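Local coordinates for uncharacterized protein (Danio rerio, PDB 5HBA), which is a complement C1q A-chain globular domain, probably recognising targets that switch on the complement pathway in innate immunity, at residues F6-Q17 and M118-G128. Numbering follows the deposited sequence.
With SO4 (sulfate ion), chain D.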
loop_
_atom_site.group_PDB
_atom_site.type_symbol
_atom_site.label_atom_id
_atom_site.label_comp_id
_atom_site.label_asym_id
_atom_site.label_seq_id
_atom_site.Cartn_x
_atom_site.Cartn_y
_atom_site.Cartn_z
ATOM N N PHE A 6 -4.473 0.903 -13.651
ATOM C CA PHE A 6 -4.175 2.326 -13.767
ATOM C C PHE A 6 -3.267 2.848 -12.661
ATOM O O PHE A 6 -3.194 2.284 -11.558
ATOM C CB PHE A 6 -5.465 3.157 -13.795
ATOM C CG PHE A 6 -6.140 3.263 -12.456
ATOM C CD1 PHE A 6 -5.781 4.267 -11.558
ATOM C CD2 PHE A 6 -7.133 2.367 -12.097
ATOM C CE1 PHE A 6 -6.390 4.358 -10.310
ATOM C CE2 PHE A 6 -7.758 2.453 -10.850
ATOM C CZ PHE A 6 -7.381 3.452 -9.953
ATOM N N SER A 7 -2.601 3.953 -12.970
ATOM C CA SER A 7 -1.798 4.683 -12.010
ATOM C C SER A 7 -1.876 6.153 -12.393
ATOM O O SER A 7 -1.432 6.551 -13.490
ATOM C CB SER A 7 -0.349 4.194 -12.052
ATOM O OG SER A 7 0.434 4.883 -11.099
ATOM N N VAL A 8 -2.461 6.959 -11.510
ATOM C CA VAL A 8 -2.643 8.388 -11.782
ATOM C C VAL A 8 -1.995 9.245 -10.700
ATOM O O VAL A 8 -1.991 8.876 -9.521
ATOM C CB VAL A 8 -4.145 8.754 -11.943
ATOM C CG1 VAL A 8 -4.695 8.144 -13.226
ATOM C CG2 VAL A 8 -4.951 8.258 -10.726
ATOM N N LEU A 9 -1.437 10.382 -11.114
ATOM C CA LEU A 9 -0.666 11.243 -10.221
ATOM C C LEU A 9 -1.253 12.648 -10.121
ATOM O O LEU A 9 -1.681 13.237 -11.121
ATOM C CB LEU A 9 0.789 11.318 -10.709
ATOM C CG LEU A 9 1.741 12.395 -10.172
ATOM C CD1 LEU A 9 2.082 12.199 -8.700
ATOM C CD2 LEU A 9 3.011 12.437 -11.012
ATOM N N ARG A 10 -1.279 13.182 -8.908
ATOM C CA ARG A 10 -1.658 14.572 -8.710
ATOM C C ARG A 10 -0.453 15.297 -8.152
ATOM O O ARG A 10 0.001 14.968 -7.054
ATOM C CB ARG A 10 -2.818 14.709 -7.717
ATOM C CG ARG A 10 -3.225 16.173 -7.506
ATOM C CD ARG A 10 -4.235 16.360 -6.377
ATOM N NE ARG A 10 -4.491 17.783 -6.177
ATOM C CZ ARG A 10 -5.495 18.452 -6.743
ATOM N NH1 ARG A 10 -6.360 17.816 -7.530
ATOM N NH2 ARG A 10 -5.643 19.753 -6.506
ATOM N N ASN A 11 0.072 16.255 -8.919
ATOM C CA ASN A 11 1.188 17.092 -8.487
ATOM C C ASN A 11 1.010 18.488 -9.069
ATOM O O ASN A 11 1.430 18.754 -10.191
ATOM C CB ASN A 11 2.532 16.510 -8.937
ATOM C CG ASN A 11 3.729 17.240 -8.315
ATOM O OD1 ASN A 11 3.628 17.817 -7.236
ATOM N ND2 ASN A 11 4.865 17.203 -8.998
ATOM N N GLU A 12 0.364 19.365 -8.305
ATOM C CA GLU A 12 -0.043 20.675 -8.808
ATOM C C GLU A 12 -0.196 21.700 -7.684
ATOM O O GLU A 12 -0.237 21.343 -6.495
ATOM C CB GLU A 12 -1.350 20.556 -9.609
ATOM C CG GLU A 12 -2.434 19.755 -8.908
ATOM C CD GLU A 12 -3.685 19.556 -9.757
ATOM O OE1 GLU A 12 -4.451 20.524 -9.926
ATOM O OE2 GLU A 12 -3.920 18.424 -10.240
ATOM N N THR A 13 -0.274 22.971 -8.074
ATOM C CA THR A 13 -0.373 24.077 -7.125
ATOM C C THR A 13 -1.805 24.207 -6.599
ATOM O O THR A 13 -2.021 24.670 -5.483
ATOM C CB THR A 13 0.097 25.417 -7.772
ATOM O OG1 THR A 13 1.430 25.260 -8.278
ATOM C CG2 THR A 13 0.086 26.575 -6.759
ATOM N N SER A 14 -2.783 23.781 -7.392
ATOM C CA SER A 14 -4.188 23.933 -7.001
ATOM C C SER A 14 -4.520 23.148 -5.738
ATOM O O SER A 14 -4.054 22.020 -5.552
ATOM C CB SER A 14 -5.115 23.469 -8.119
ATOM O OG SER A 14 -4.915 24.233 -9.295
ATOM N N GLN A 15 -5.331 23.743 -4.872
ATOM C CA GLN A 15 -5.758 23.061 -3.663
ATOM C C GLN A 15 -6.762 21.999 -4.065
ATOM O O GLN A 15 -7.467 22.162 -5.058
ATOM C CB GLN A 15 -6.395 24.053 -2.688
ATOM C CG GLN A 15 -5.423 25.133 -2.191
ATOM C CD GLN A 15 -6.139 26.355 -1.637
ATOM O OE1 GLN A 15 -7.309 26.603 -1.953
ATOM N NE2 GLN A 15 -5.444 27.119 -0.801
ATOM N N ALA A 16 -6.796 20.900 -3.316
ATOM C CA ALA A 16 -7.767 19.834 -3.547
ATOM C C ALA A 16 -8.950 20.026 -2.600
ATOM O O ALA A 16 -8.801 19.910 -1.385
ATOM C CB ALA A 16 -7.118 18.461 -3.326
ATOM N N GLN A 17 -10.116 20.312 -3.169
ATOM C CA GLN A 17 -11.337 20.584 -2.416
ATOM C C GLN A 17 -11.703 19.458 -1.458
ATOM O O GLN A 17 -11.541 18.281 -1.792
ATOM C CB GLN A 17 -12.493 20.771 -3.389
ATOM C CG GLN A 17 -12.400 22.024 -4.237
ATOM C CD GLN A 17 -12.651 23.276 -3.425
ATOM O OE1 GLN A 17 -13.633 23.363 -2.677
ATOM N NE2 GLN A 17 -11.760 24.250 -3.556
ATOM N N MET A 118 -9.701 26.120 4.935
ATOM C CA MET A 118 -9.381 26.209 3.513
ATOM C C MET A 118 -8.810 24.880 3.019
ATOM O O MET A 118 -8.034 24.243 3.725
ATOM C CB MET A 118 -8.362 27.334 3.265
ATOM C CG MET A 118 -8.920 28.750 3.466
ATOM S SD MET A 118 -7.772 30.060 2.958
ATOM C CE MET A 118 -7.349 29.538 1.324
ATOM N N PRO A 119 -9.180 24.456 1.799
ATOM C CA PRO A 119 -8.578 23.228 1.264
ATOM C C PRO A 119 -7.068 23.417 1.070
ATOM O O PRO A 119 -6.605 24.561 1.047
ATOM C CB PRO A 119 -9.269 23.058 -0.091
ATOM C CG PRO A 119 -9.789 24.425 -0.445
ATOM C CD PRO A 119 -10.136 25.071 0.861
ATOM N N LYS A 120 -6.302 22.333 0.967
ATOM C CA LYS A 120 -4.854 22.475 0.798
ATOM C C LYS A 120 -4.358 21.728 -0.420
ATOM O O LYS A 120 -5.055 20.861 -0.966
ATOM C CB LYS A 120 -4.077 21.939 2.008
ATOM C CG LYS A 120 -4.694 22.152 3.364
ATOM C CD LYS A 120 -3.830 21.432 4.418
ATOM C CE LYS A 120 -4.669 20.782 5.512
ATOM N NZ LYS A 120 -3.872 19.817 6.346
ATOM N N ARG A 121 -3.134 22.047 -0.824
ATOM C CA ARG A 121 -2.466 21.295 -1.876
ATOM C C ARG A 121 -2.376 19.840 -1.464
ATOM O O ARG A 121 -2.294 19.516 -0.262
ATOM C CB ARG A 121 -1.048 21.818 -2.128
ATOM C CG ARG A 121 -0.968 23.237 -2.645
ATOM C CD ARG A 121 0.473 23.569 -3.075
ATOM N NE ARG A 121 0.978 22.563 -4.013
ATOM C CZ ARG A 121 2.184 22.583 -4.582
ATOM N NH1 ARG A 121 3.038 23.566 -4.321
ATOM N NH2 ARG A 121 2.534 21.614 -5.419
ATOM N N LEU A 122 -2.386 18.953 -2.453
ATOM C CA LEU A 122 -2.341 17.524 -2.157
ATOM C C LEU A 122 -1.553 16.766 -3.211
ATOM O O LEU A 122 -1.887 16.804 -4.396
ATOM C CB LEU A 122 -3.756 16.952 -2.061
ATOM C CG LEU A 122 -3.913 15.434 -1.893
ATOM C CD1 LEU A 122 -3.600 15.003 -0.458
ATOM C CD2 LEU A 122 -5.335 15.016 -2.286
ATOM N N TYR A 123 -0.504 16.074 -2.774
ATOM C CA TYR A 123 0.242 15.191 -3.650
ATOM C C TYR A 123 -0.407 13.827 -3.530
ATOM O O TYR A 123 -0.657 13.363 -2.417
ATOM C CB TYR A 123 1.685 15.120 -3.184
ATOM C CG TYR A 123 2.574 14.181 -3.965
ATOM C CD1 TYR A 123 3.171 14.584 -5.158
ATOM C CD2 TYR A 123 2.851 12.903 -3.488
ATOM C CE1 TYR A 123 4.014 13.728 -5.863
ATOM C CE2 TYR A 123 3.681 12.041 -4.187
ATOM C CZ TYR A 123 4.254 12.459 -5.369
ATOM O OH TYR A 123 5.079 11.607 -6.062
ATOM N N ALA A 124 -0.721 13.190 -4.654
ATOM C CA ALA A 124 -1.394 11.894 -4.574
ATOM C C ALA A 124 -1.072 10.967 -5.735
ATOM O O ALA A 124 -1.053 11.397 -6.885
ATOM C CB ALA A 124 -2.921 12.093 -4.444
ATOM N N VAL A 125 -0.809 9.700 -5.413
ATOM C CA VAL A 125 -0.693 8.636 -6.404
ATOM C C VAL A 125 -1.818 7.640 -6.120
ATOM O O VAL A 125 -1.946 7.148 -5.001
ATOM C CB VAL A 125 0.692 7.929 -6.330
ATOM C CG1 VAL A 125 0.769 6.792 -7.345
ATOM C CG2 VAL A 125 1.831 8.931 -6.599
ATOM N N PHE A 126 -2.661 7.382 -7.115
ATOM C CA PHE A 126 -3.815 6.503 -6.945
ATOM C C PHE A 126 -3.638 5.372 -7.945
ATOM O O PHE A 126 -3.486 5.621 -9.151
ATOM C CB PHE A 126 -5.098 7.287 -7.252
ATOM C CG PHE A 126 -6.380 6.563 -6.912
ATOM C CD1 PHE A 126 -6.400 5.495 -6.016
ATOM C CD2 PHE A 126 -7.581 6.961 -7.500
ATOM C CE1 PHE A 126 -7.592 4.845 -5.705
ATOM C CE2 PHE A 126 -8.781 6.312 -7.188
ATOM C CZ PHE A 126 -8.782 5.247 -6.293
ATOM N N ASN A 127 -3.640 4.138 -7.445
ATOM C CA ASN A 127 -3.383 2.958 -8.271
ATOM C C ASN A 127 -4.492 1.919 -8.163
ATOM O O ASN A 127 -5.157 1.805 -7.124
ATOM C CB ASN A 127 -2.065 2.306 -7.850
ATOM C CG ASN A 127 -0.900 3.267 -7.912
ATOM O OD1 ASN A 127 -0.710 3.968 -8.909
ATOM N ND2 ASN A 127 -0.109 3.308 -6.839
ATOM N N GLY A 128 -4.679 1.139 -9.224
ATOM C CA GLY A 128 -5.696 0.099 -9.198
ATOM C C GLY A 128 -5.595 -0.889 -10.345
ATOM O O GLY A 128 -5.071 -0.561 -11.407
HETATM S S SO4 D . -1.049 24.185 -11.437
HETATM O O1 SO4 D . -1.428 23.647 -12.740
HETATM O O2 SO4 D . -2.188 24.098 -10.527
HETATM O O3 SO4 D . 0.057 23.402 -10.873
HETATM O O4 SO4 D . -0.627 25.583 -11.547
HETATM O O HOH W 1 -2.504 19.891 -5.155
HETATM O O HOH W 2 -0.042 18.484 -5.571
HETATM O O HOH W 3 -7.537 19.684 1.013
#
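Phe6 lays its ring flat over Gly128, whose CA sits 4.0 Å from the ring centroid in a CH-pi contact, and drives its edge into the face of Phe126 in a T-shaped pair with planes at 78°. The ring reaches across the strands because CG lies between the backbone N and the carbonyl carbon (chi1 74°), and a side chain on Gly128 would collide with it. With an alanine at Phe6, Gly128 would probably lose the ring over it and Phe126 its edge-on partner. Val8 runs alongside Phe126 on the same buried face, where Val8 CG2 lies 3.6 Å from Phe126 CB.

On the opposite face, Ser7 OG donates to Asn127 OD1 (2.6 Å), while Asn127 ND2 hydrogen-bonds Gly93 O of a neighbouring subunit. Leu9 CD1 meets the Tyr123 ring obliquely at CE1 (3.8 Å) and also touches Val125 CG2; Leu76 of that subunit packs on both Leu9 and Tyr123.

Between the two faces, strands 6-10 and 123-128 run antiparallel, joined by paired backbone bonds such as Val8 N to Phe126 O (2.9 Å). At the end of the pairing the extended Arg10 side chain passes Leu122 O, and its guanidinium is sandwiched between Ala16 CB and the Glu12 carboxylate; Arg10 NH2 grips Ser14 O (2.9 Å) and NH1 hydrogen-bonds Thr23 O. A water ties Arg10 NE to Leu122 N. Arg121, bent at chi3 (53°), lays one guanidinium face over Thr13 CA and makes weak hydrogen bonds from NE and NH2 to Glu12 O.

This pairing of N-terminal and C-terminal strands, one face toward the hydrophobic core and the other toward a neighbouring subunit, belongs to the trimeric jelly-roll beta-sandwich of the C1q/TNF superfamily.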